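PDB 1VH5: 1,4-dihydroxy-2-naphthoyl-CoA hydrolase from Escherichia coli, which catalyses the hydrolysis of 1,4-dihydroxy-2-naphthoyl-CoA to 1,4-dihydroxy-2-naphthoate and free CoA in menaquinone biosynthesis, and also cleaves a wide range of other acyl-CoA thioesters. Local coordinates for the interface of chains A and B. Numbering follows the deposited sequence. Chains: chain A/B, Hypothetical protein ydiI.

Contact 1: the interface of chains A and B. Residues chain A 26, 47-49, 56, 58-59; chain B 22-23, 62, 66.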
ATOM      1  N   LEU A  26      -2.217 -11.726  -4.575  1.00 16.39           N
ATOM      2  CA  LEU A  26      -2.346 -11.694  -3.129  1.00 15.90           C
ATOM      3  C   LEU A  26      -3.578 -12.426  -2.582  1.00 17.20           C
ATOM      4  O   LEU A  26      -3.820 -12.411  -1.362  1.00 16.98           O
ATOM      5  CB  LEU A  26      -2.333 -10.245  -2.610  1.00 16.40           C
ATOM      6  CG  LEU A  26      -1.093  -9.417  -2.914  1.00 16.06           C
ATOM      7  CD1 LEU A  26      -1.260  -8.026  -2.249  1.00 16.62           C
ATOM      8  CD2 LEU A  26       0.174 -10.079  -2.370  1.00 16.91           C
ATOM      9  N   ARG A  47       2.903 -13.744   1.410  1.00 15.88           N
ATOM     10  CA  ARG A  47       2.890 -12.723   0.362  1.00 15.71           C
ATOM     11  C   ARG A  47       2.467 -11.368   0.884  1.00 15.55           C
ATOM     12  O   ARG A  47       2.623 -10.374   0.191  1.00 15.66           O
ATOM     13  CB  ARG A  47       1.995 -13.123  -0.816  1.00 17.11           C
ATOM     14  CG  ARG A  47       2.557 -14.310  -1.591  1.00 18.22           C
ATOM     15  CD  ARG A  47       1.659 -14.771  -2.734  1.00 20.65           C
ATOM     16  NE  ARG A  47       2.241 -15.911  -3.454  1.00 23.40           N
ATOM     17  CZ  ARG A  47       1.766 -16.410  -4.592  1.00 23.90           C
ATOM     18  NH1 ARG A  47       2.387 -17.452  -5.152  1.00 23.87           N
ATOM     19  NH2 ARG A  47       0.706 -15.872  -5.187  1.00 20.58           N
ATOM     20  N   THR A  48       1.881 -11.348   2.080  1.00 14.74           N
ATOM     21  CA  THR A  48       1.405 -10.095   2.675  1.00 14.96           C
ATOM     22  C   THR A  48       2.011  -9.761   4.047  1.00 13.32           C
ATOM     23  O   THR A  48       1.635  -8.776   4.683  1.00 13.54           O
ATOM     24  CB  THR A  48      -0.109 -10.107   2.805  1.00 13.77           C
ATOM     25  OG1 THR A  48      -0.500 -11.173   3.698  1.00 14.28           O
ATOM     26  CG2 THR A  48      -0.852 -10.346   1.456  1.00 15.09           C
ATOM     27  N   LYS A  49       2.978 -10.559   4.489  1.00 13.11           N
ATOM     28  CA  LYS A  49       3.682 -10.300   5.743  1.00 13.97           C
ATOM     29  C   LYS A  49       4.927  -9.468   5.563  1.00 13.67           C
ATOM     30  O   LYS A  49       5.603  -9.559   4.551  1.00 14.65           O
ATOM     31  CB  LYS A  49       4.048 -11.626   6.456  1.00 14.10           C
ATOM     32  CG  LYS A  49       2.841 -12.282   7.126  1.00 14.24           C
ATOM     33  CD  LYS A  49       3.136 -13.761   7.487  1.00 15.44           C
ATOM     34  CE  LYS A  49       2.048 -14.375   8.353  1.00 15.45           C
ATOM     35  NZ  LYS A  49       2.414 -15.771   8.750  1.00 19.55           N
ATOM     36  N   HIS A  56       1.844  -6.790   6.565  1.00 12.80           N
ATOM     37  CA  HIS A  56       2.575  -5.622   6.102  1.00 12.27           C
ATOM     38  C   HIS A  56       1.576  -4.467   5.984  1.00 12.15           C
ATOM     39  O   HIS A  56       0.524  -4.610   5.367  1.00 12.24           O
ATOM     40  CB  HIS A  56       3.155  -5.958   4.736  1.00 13.21           C
ATOM     41  CG  HIS A  56       4.248  -5.028   4.290  1.00 12.17           C
ATOM     42  ND1 HIS A  56       4.034  -3.694   3.991  1.00 13.60           N
ATOM     43  CD2 HIS A  56       5.533  -5.292   3.946  1.00 12.48           C
ATOM     44  CE1 HIS A  56       5.169  -3.160   3.559  1.00 13.38           C
ATOM     45  NE2 HIS A  56       6.099  -4.107   3.533  1.00 13.43           N
ATOM     46  N   GLY A  58       1.715  -1.996   4.047  1.00 12.22           N
ATOM     47  CA  GLY A  58       1.435  -1.812   2.635  1.00 12.08           C
ATOM     48  C   GLY A  58       0.399  -2.755   2.059  1.00 11.66           C
ATOM     49  O   GLY A  58      -0.340  -2.370   1.139  1.00 12.10           O
ATOM     50  N   ALA A  59       0.365  -3.990   2.552  1.00 13.15           N
ATOM     51  CA  ALA A  59      -0.658  -4.926   2.092  1.00 12.65           C
ATOM     52  C   ALA A  59      -2.069  -4.471   2.471  1.00 12.29           C
ATOM     53  O   ALA A  59      -2.980  -4.555   1.672  1.00 12.81           O
ATOM     54  CB  ALA A  59      -0.387  -6.325   2.663  1.00 13.42           C
TER
ATOM     55  N   MET B  22       6.704 -10.418   2.065  1.00 14.05           N
ATOM     56  CA  MET B  22       6.152  -9.621   0.964  1.00 13.43           C
ATOM     57  C   MET B  22       7.240  -8.906   0.171  1.00 12.97           C
ATOM     58  O   MET B  22       7.153  -8.823  -1.056  1.00 14.06           O
ATOM     59  CB  MET B  22       5.104  -8.600   1.480  1.00 13.09           C
ATOM     60  CG  MET B  22       4.476  -7.796   0.392  1.00 14.47           C
ATOM     61  SD  MET B  22       3.097  -6.819   0.990  1.00 13.39           S
ATOM     62  CE  MET B  22       1.958  -7.043  -0.343  1.00 15.12           C
ATOM     63  N   VAL B  23       8.243  -8.364   0.849  1.00 14.55           N
ATOM     64  CA  VAL B  23       9.329  -7.691   0.137  1.00 15.20           C
ATOM     65  C   VAL B  23      10.016  -8.604  -0.893  1.00 14.73           C
ATOM     66  O   VAL B  23      10.195  -8.248  -2.052  1.00 15.83           O
ATOM     67  CB  VAL B  23      10.324  -7.081   1.120  1.00 15.31           C
ATOM     68  CG1 VAL B  23      11.712  -6.800   0.488  1.00 17.68           C
ATOM     69  CG2 VAL B  23       9.789  -5.748   1.603  1.00 18.85           C
ATOM     70  N   VAL B  62       3.395  -0.230  -0.668  1.00 11.27           N
ATOM     71  CA  VAL B  62       4.221  -1.309  -0.131  1.00 12.03           C
ATOM     72  C   VAL B  62       5.710  -0.923  -0.251  1.00 11.09           C
ATOM     73  O   VAL B  62       6.483  -1.078   0.723  1.00 11.03           O
ATOM     74  CB  VAL B  62       3.964  -2.675  -0.841  1.00 11.60           C
ATOM     75  CG1 VAL B  62       4.965  -3.700  -0.345  1.00 13.46           C
ATOM     76  CG2 VAL B  62       2.526  -3.153  -0.614  1.00 11.82           C
ATOM     77  N   SER B  66       7.979  -0.318   2.971  1.00 10.83           N
ATOM     78  CA  SER B  66       9.120  -1.239   3.130  1.00 12.25           C
ATOM     79  C   SER B  66      10.446  -0.487   3.314  1.00 11.87           C
ATOM     80  O   SER B  66      11.266  -0.847   4.195  1.00 13.56           O
ATOM     81  CB  SER B  66       9.239  -2.128   1.894  1.00 12.05           C
ATOM     82  OG  SER B  66       8.108  -2.976   1.798  1.00 13.92           O
TER
HETATM   83  O   HOH W   1       8.005  -7.598   3.599  1.00 20.79           O

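Contact 2: the interface of chains A and B. Residues chain A 61, 65, 84-87; chain B 56-58, 61, 89, 91.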
ATOM      1  N   VAL A  61      -2.942  -1.416   2.645  1.00 11.95           N
ATOM      2  CA  VAL A  61      -3.232  -0.339   1.682  1.00 11.93           C
ATOM      3  C   VAL A  61      -3.533  -0.914   0.302  1.00 11.83           C
ATOM      4  O   VAL A  61      -4.410  -0.416  -0.407  1.00 11.87           O
ATOM      5  CB  VAL A  61      -2.110   0.724   1.672  1.00 12.27           C
ATOM      6  CG1 VAL A  61      -2.447   1.812   0.638  1.00 12.93           C
ATOM      7  CG2 VAL A  61      -1.954   1.349   3.069  1.00 13.96           C
ATOM      8  N   GLU A  65      -6.995   0.085  -1.419  1.00 12.51           N
ATOM      9  CA  GLU A  65      -7.053   0.714  -2.728  1.00 12.59           C
ATOM     10  C   GLU A  65      -7.753  -0.205  -3.722  1.00 12.71           C
ATOM     11  O   GLU A  65      -8.453   0.276  -4.618  1.00 13.87           O
ATOM     12  CB  GLU A  65      -5.643   1.106  -3.231  1.00 13.68           C
ATOM     13  CG  GLU A  65      -5.707   1.873  -4.554  1.00 17.54           C
ATOM     14  CD  GLU A  65      -4.640   2.918  -4.741  1.00 18.49           C
ATOM     15  OE1 GLU A  65      -3.994   3.351  -3.750  1.00 20.07           O
ATOM     16  OE2 GLU A  65      -4.462   3.275  -5.915  1.00 19.97           O
ATOM     17  N   GLY A  84      -7.153   6.988  -8.946  1.00 15.45           N
ATOM     18  CA  GLY A  84      -6.758   7.296  -7.584  1.00 14.90           C
ATOM     19  C   GLY A  84      -5.826   8.489  -7.519  1.00 13.65           C
ATOM     20  O   GLY A  84      -4.864   8.589  -8.262  1.00 15.06           O
ATOM     21  N   LEU A  85      -6.143   9.439  -6.644  1.00 12.95           N
ATOM     22  CA  LEU A  85      -5.316  10.609  -6.380  1.00 13.60           C
ATOM     23  C   LEU A  85      -4.485  10.491  -5.114  1.00 12.10           C
ATOM     24  O   LEU A  85      -3.308  10.803  -5.149  1.00 12.94           O
ATOM     25  CB  LEU A  85      -6.169  11.886  -6.307  1.00 13.86           C
ATOM     26  CG  LEU A  85      -6.999  12.237  -7.538  1.00 13.82           C
ATOM     27  CD1 LEU A  85      -7.861  13.447  -7.146  1.00 16.89           C
ATOM     28  CD2 LEU A  85      -6.160  12.509  -8.783  1.00 16.38           C
ATOM     29  N   GLU A  86      -5.109  10.108  -3.992  1.00 12.51           N
ATOM     30  CA  GLU A  86      -4.426  10.151  -2.708  1.00 11.64           C
ATOM     31  C   GLU A  86      -5.032   9.000  -1.909  1.00 11.49           C
ATOM     32  O   GLU A  86      -6.234   8.759  -1.933  1.00 11.73           O
ATOM     33  CB  GLU A  86      -4.668  11.493  -2.017  1.00 12.88           C
ATOM     34  CG  GLU A  86      -3.638  11.870  -0.922  1.00 13.66           C
ATOM     35  CD  GLU A  86      -3.946  11.390   0.499  1.00 13.21           C
ATOM     36  OE1 GLU A  86      -5.022  10.792   0.735  1.00 14.16           O
ATOM     37  OE2 GLU A  86      -3.078  11.600   1.391  1.00 15.07           O
ATOM     38  N   ILE A  87      -4.188   8.316  -1.148  1.00 10.24           N
ATOM     39  CA  ILE A  87      -4.646   7.336  -0.181  1.00 10.88           C
ATOM     40  C   ILE A  87      -3.891   7.557   1.119  1.00 12.00           C
ATOM     41  O   ILE A  87      -2.700   7.932   1.096  1.00 12.00           O
ATOM     42  CB  ILE A  87      -4.452   5.927  -0.741  1.00 12.27           C
ATOM     43  CG1 ILE A  87      -5.109   4.883   0.161  1.00 15.55           C
ATOM     44  CG2 ILE A  87      -2.932   5.605  -0.980  1.00 14.39           C
ATOM     45  CD1 ILE A  87      -5.667   3.666  -0.497  1.00 16.47           C
TER
ATOM     46  N   HIS B  56      -0.053  -0.816  -9.566  1.00 13.74           N
ATOM     47  CA  HIS B  56      -1.079  -0.650  -8.511  1.00 13.24           C
ATOM     48  C   HIS B  56      -0.635   0.410  -7.480  1.00 13.58           C
ATOM     49  O   HIS B  56       0.503   0.382  -6.993  1.00 13.23           O
ATOM     50  CB  HIS B  56      -1.210  -1.991  -7.789  1.00 13.59           C
ATOM     51  CG  HIS B  56      -2.478  -2.183  -7.031  1.00 12.93           C
ATOM     52  ND1 HIS B  56      -2.814  -1.465  -5.901  1.00 14.32           N
ATOM     53  CD2 HIS B  56      -3.481  -3.078  -7.223  1.00 13.68           C
ATOM     54  CE1 HIS B  56      -3.971  -1.900  -5.435  1.00 13.80           C
ATOM     55  NE2 HIS B  56      -4.396  -2.886  -6.220  1.00 14.60           N
ATOM     56  N   GLY B  57      -1.492   1.353  -7.141  1.00 12.87           N
ATOM     57  CA  GLY B  57      -1.103   2.375  -6.170  1.00 13.08           C
ATOM     58  C   GLY B  57      -0.744   1.775  -4.813  1.00 12.61           C
ATOM     59  O   GLY B  57       0.122   2.309  -4.085  1.00 14.21           O
ATOM     60  N   GLY B  58      -1.401   0.662  -4.457  1.00 11.61           N
ATOM     61  CA  GLY B  58      -1.012  -0.038  -3.255  1.00 12.74           C
ATOM     62  C   GLY B  58       0.402  -0.600  -3.313  1.00 11.86           C
ATOM     63  O   GLY B  58       1.093  -0.618  -2.281  1.00 11.77           O
ATOM     64  N   VAL B  61       2.706   1.960  -2.286  1.00 10.26           N
ATOM     65  CA  VAL B  61       2.693   2.142  -0.848  1.00 11.52           C
ATOM     66  C   VAL B  61       3.482   1.004  -0.161  1.00 11.61           C
ATOM     67  O   VAL B  61       4.186   1.235   0.826  1.00 11.22           O
ATOM     68  CB  VAL B  61       1.272   2.334  -0.297  1.00 11.97           C
ATOM     69  CG1 VAL B  61       1.343   2.415   1.220  1.00 12.46           C
ATOM     70  CG2 VAL B  61       0.682   3.600  -0.931  1.00 14.35           C
ATOM     71  N   ALA B  89      -0.063   8.820   0.588  1.00 10.73           N
ATOM     72  CA  ALA B  89       0.607   8.787  -0.709  1.00 10.30           C
ATOM     73  C   ALA B  89      -0.226   9.488  -1.745  1.00 10.50           C
ATOM     74  O   ALA B  89      -1.454   9.342  -1.772  1.00 11.79           O
ATOM     75  CB  ALA B  89       0.830   7.375  -1.157  1.00 11.99           C
ATOM     76  N   HIS B  91      -0.637   9.752  -5.768  1.00 12.14           N
ATOM     77  CA  HIS B  91      -0.361   9.089  -7.064  1.00 12.81           C
ATOM     78  C   HIS B  91      -0.404  10.143  -8.150  1.00 12.52           C
ATOM     79  O   HIS B  91      -1.466  10.743  -8.356  1.00 14.19           O
ATOM     80  CB  HIS B  91      -1.423   8.000  -7.329  1.00 13.84           C
ATOM     81  CG  HIS B  91      -1.549   6.992  -6.234  1.00 13.15           C
ATOM     82  ND1 HIS B  91      -0.464   6.288  -5.747  1.00 14.87           N
ATOM     83  CD2 HIS B  91      -2.641   6.503  -5.585  1.00 15.14           C
ATOM     84  CE1 HIS B  91      -0.874   5.454  -4.800  1.00 14.61           C
ATOM     85  NE2 HIS B  91      -2.193   5.568  -4.680  1.00 15.90           N
TER
HETATM   86  O   HOH W   2      -3.475  10.260 -10.044  1.00 19.44           O
HETATM   87  O   HOH W   3      -4.303   1.312  -8.065  1.00 21.62           O

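Contact 1: the interface of chains A and B
B:Met22 reaches into chain A between the loop residues A:Arg47 to A:Lys49 and the ring of A:His56, burying more surface than any other residue of this patch. Its CG lies anti to the backbone N (chi1 -178°) and the chain stays extended until it bends at chi3, which carries the terminal methyl, B:Met22 CE, to A:Leu26 CD1 at 3.9 Å and equally near the methyl of A:Ala59. The sulfur, B:Met22 SD, passes 3.8 Å from A:His56 CB, and the two side chains cross at about a right angle. A long, flexible, unbranched thioether suits this place, since it can bend past the backbone carbonyl of A:Arg47 to set its methyl between A:Leu26 and A:Ala59. The backbone fixes its root: B:Met22 N donates to the carbonyl O of A:Lys49 over 2.9 Å, and a water joins that same oxygen to B:Val23 N.

A:His56 is bonded at both ring nitrogens. A:His56 ND1 accepts from A:Gly58 N, which lies in the ring plane, 2.9 Å away, and this fixes the rotation of the imidazole. A:His56 NE2 pairs with the hydroxyl OG of B:Ser66 at 2.9 Å. B:Ser66 OG in turn donates to B:Val62 O, 2.7 Å off and above the carbonyl plane, so the hydroxyl is held by both partners. B:Val62 sets CG1 near A:His56 CE1, while its other branch, B:Val62 CG2, packs against A:Gly58 CA at 3.7 Å, where the lack of a side chain allows close approach.

In the fold, the short helix 22-25 of chain B meets the loop ahead of helix 57-74 of chain A; the first turn of that long helix, at A:Gly58, rests on helix 57-74 of chain B at B:Val62.

Contact 2: the interface of chains A and B
Strand 81-91 of chain A runs antiparallel to strand 81-91 of chain B, and beside this seam the two helices 57-74 face each other, the start of the B helix lying near A:Glu65. This is the dimer interface of a PaaI-family thioesterase with the 4HBT (hotdog) fold, and the active site is built across it.

A:Ile87 and B:Ala89 form the antiparallel bridge: A:Ile87 N donates to B:Ala89 O at 3.0 Å, and B:Ala89 N returns a bond to A:Ile87 O at 2.8 Å. Further along, B:His91 N donates to A:Leu85 O over 2.9 Å, and a water joins A:Gly84 O to B:His91 O.

A:Glu65, the probable nucleophile or proton acceptor, meets B:His91 tip to tip. B:His91 belongs to the substrate-binding site, and its imidazole suits the place by offering an N-H at its tip to the carboxylate across the interface. With CG anti to the backbone N (chi1 -175°) and a bend at chi2, the glutamate reaches the imidazole, and A:Glu65 OE1 receives the N-H of B:His91 NE2 at 3.0 Å through its syn lone pair. The planes lie 59° apart, and OE1 is tilted 22° out of the ring plane. A:Glu65 OE2 binds a water at 2.9 Å, which is also bonded to B:Gly57 N at the start of helix 57-74. Glycine at B:Gly57 lets the carboxylate lie close over its CA. An alanine in place of A:Glu65 removes the carboxylate and would probably leave B:His91 NE2 without its acceptor, the bridging water without its OE2 partner, and the reaction without its base or nucleophile.

A:Ile87 CG2 packs 3.8 Å from B:His91 NE2, a branched wall beside the imidazole. Between the helices, A:Val61 and B:Val61 cross at about a right angle, A:Val61 CG1 to B:Val61 CB at 3.9 Å; compact branched side chains let the helices come close.

The centres of contact 1 and contact 2 lie about 14 Å apart, and both draw on helix 57-74 of each chain. Contact 1 is centred about 13 Å from A:Glu65, the probable catalytic residue, which lies within contact 2. A:His56 and A:Gly58 take part in contact 1, while B:His56 and B:Gly58 stand beside A:Glu65 in contact 2. By the two-fold symmetry of the interface each contact has a twin. The shared start of helix 57-74 suggests that contact 1 helps hold elements that line the active sites. This dimer may be one half of the tetramer, a dimer of dimers.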